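PDB 2PTM: hyperpolarization-activated (Ih) channel from Strongylocentrotus purpuratus, which forms a hyperpolarization-activated channel that probably conducts potassium across the cell membrane, and binds cAMP in its carboxy-terminal cyclic nucleotide-binding domain. Local coordinates for the interface of chains A and B. Sequence-based numbering; all coordinates share one arbitrary frame. Chains: chain A/B, Hyperpolarization-activated (Ih) channel.

The interface of chains A and B. Residues chain A 33-34, 37-38, 98, 100, 103; chain B 55-57, 60.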
# COMPACT_ATOMS: atom_id res chain seq x y z
N LYS A 33 30.06 -7.86 4.50
CA LYS A 33 29.51 -7.34 3.25
C LYS A 33 28.40 -6.33 3.55
O LYS A 33 28.34 -5.25 2.95
CB LYS A 33 28.95 -8.47 2.38
CG LYS A 33 28.28 -7.98 1.10
CD LYS A 33 27.91 -9.11 0.15
CE LYS A 33 27.54 -8.56 -1.25
NZ LYS A 33 26.61 -9.45 -1.97
N ILE A 34 27.55 -6.69 4.50
CA ILE A 34 26.43 -5.83 4.89
C ILE A 34 26.92 -4.54 5.56
O ILE A 34 26.47 -3.45 5.20
CB ILE A 34 25.46 -6.60 5.78
CG1 ILE A 34 24.83 -7.72 4.96
CG2 ILE A 34 24.40 -5.67 6.37
CD1 ILE A 34 24.08 -8.75 5.77
N TYR A 37 28.40 -2.31 3.01
CA TYR A 37 27.33 -1.69 2.21
C TYR A 37 26.74 -0.47 2.92
O TYR A 37 26.60 0.60 2.32
CB TYR A 37 26.23 -2.72 1.87
CG TYR A 37 25.03 -2.12 1.16
CD1 TYR A 37 24.91 -2.17 -0.23
CD2 TYR A 37 24.01 -1.49 1.88
CE1 TYR A 37 23.81 -1.62 -0.88
CE2 TYR A 37 22.91 -0.94 1.23
CZ TYR A 37 22.81 -1.01 -0.14
OH TYR A 37 21.72 -0.45 -0.77
N TYR A 38 26.41 -0.60 4.20
CA TYR A 38 25.82 0.54 4.92
C TYR A 38 26.80 1.69 4.97
O TYR A 38 26.42 2.85 4.81
CB TYR A 38 25.40 0.16 6.34
CG TYR A 38 24.00 -0.42 6.42
CD1 TYR A 38 23.79 -1.78 6.35
CD2 TYR A 38 22.89 0.41 6.57
CE1 TYR A 38 22.51 -2.31 6.41
CE2 TYR A 38 21.61 -0.11 6.63
CZ TYR A 38 21.43 -1.47 6.56
OH TYR A 38 20.17 -2.02 6.63
N VAL A 98 22.47 0.70 -4.88
CA VAL A 98 23.91 0.52 -4.81
C VAL A 98 24.19 -0.96 -4.83
O VAL A 98 23.48 -1.73 -4.17
CB VAL A 98 24.50 1.13 -3.50
CG1 VAL A 98 25.90 0.60 -3.25
CG2 VAL A 98 24.50 2.66 -3.56
N GLN A 100 27.68 -3.97 -5.00
CA GLN A 100 29.06 -4.18 -4.58
C GLN A 100 29.83 -5.02 -5.58
O GLN A 100 29.23 -5.72 -6.39
CB GLN A 100 29.07 -4.85 -3.20
CG GLN A 100 28.67 -3.89 -2.07
CD GLN A 100 28.36 -4.59 -0.77
OE1 GLN A 100 27.38 -5.32 -0.68
NE2 GLN A 100 29.18 -4.34 0.26
N ASP A 103 28.81 -8.48 -7.42
CA ASP A 103 27.36 -8.66 -7.41
C ASP A 103 26.83 -8.87 -8.83
O ASP A 103 27.19 -8.13 -9.74
CB ASP A 103 26.64 -7.44 -6.83
CG ASP A 103 26.65 -7.41 -5.32
OD1 ASP A 103 27.12 -8.39 -4.69
OD2 ASP A 103 26.16 -6.40 -4.76
N GLU B 55 16.64 -1.72 3.21
CA GLU B 55 17.75 -0.76 3.24
C GLU B 55 18.96 -1.21 2.41
O GLU B 55 19.94 -0.46 2.24
CB GLU B 55 18.21 -0.51 4.70
CG GLU B 55 17.24 0.31 5.52
CD GLU B 55 17.29 -0.03 7.01
OE1 GLU B 55 18.29 -0.64 7.45
OE2 GLU B 55 16.34 0.32 7.73
N VAL B 56 18.89 -2.44 1.91
CA VAL B 56 20.04 -3.06 1.27
C VAL B 56 19.78 -3.36 -0.21
O VAL B 56 18.69 -3.14 -0.73
CB VAL B 56 20.51 -4.34 2.01
CG1 VAL B 56 20.82 -4.05 3.48
CG2 VAL B 56 19.46 -5.42 1.92
N SER B 57 20.81 -3.86 -0.88
CA SER B 57 20.72 -4.17 -2.30
C SER B 57 19.92 -5.45 -2.50
O SER B 57 19.74 -6.24 -1.56
CB SER B 57 22.12 -4.39 -2.86
OG SER B 57 22.69 -5.51 -2.22
N ILE B 60 22.25 -8.35 -1.53
CA ILE B 60 22.27 -8.65 -0.10
C ILE B 60 20.99 -9.39 0.30
O ILE B 60 21.04 -10.37 1.05
CB ILE B 60 22.47 -7.39 0.75
CG1 ILE B 60 23.91 -6.88 0.55
CG2 ILE B 60 22.16 -7.67 2.24
CD1 ILE B 60 24.22 -5.57 1.22
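A:Tyr37 and B:Ile60 meet where the C-linkers of neighbouring HCN subunits pack together, the C-linker being the helical region that joins the pore to the cyclic nucleotide-binding domain; the deposited assembly is a tetramer, as expected for this family. One face of the A:Tyr37 ring, on helix 28-42, covers the chain B segment that links helix 50-55 to helix 58-68. The CD1 methyl of B:Ile60 lies under the CG end, 3.5 Å from A:Tyr37 CG, and the backbone under the outer rim, with CE2 3.6 Å from B:Val56 CA. With CG anti to the backbone N (chi1 174°), the ring projects from its helix across this segment, and its hydroxyl makes at most a weak hydrogen bond to the carbonyl O of B:Glu55. An alanine in place of A:Tyr37 would probably leave the B:Ile60 tip and the B:Val56-B:Ser57 backbone without their aromatic cover, opening a gap between the subunits. One turn earlier in helix 28-42, A:Ile34 packs its CG1 on B:Ile60 CG2 at 3.8 Å. Next to A:Tyr37 in sequence, A:Tyr38 OH donates to the anti lone pair of B:Glu55 OE1 at 2.5 Å, with ring and carboxylate planes 81° apart; B:Glu55 is poorly ordered, so this bond is less certain. B:Ser57 OG accepts a hydrogen bond from the backbone N of B:Ile60 at 3.0 Å, capping the start of helix 58-68. A:Gln100 reaches with its side-chain amide NE2 to the backbone carbonyl A:Lys33 O, 3.0 Å away, tying the loop after strand 95-99 to helix 28-42. A:Asp103 joins the same two residues, its OD1 in a salt bridge with A:Lys33 NZ and its OD2 accepting a hydrogen bond from A:Gln100 N, which lies above the carboxylate plane.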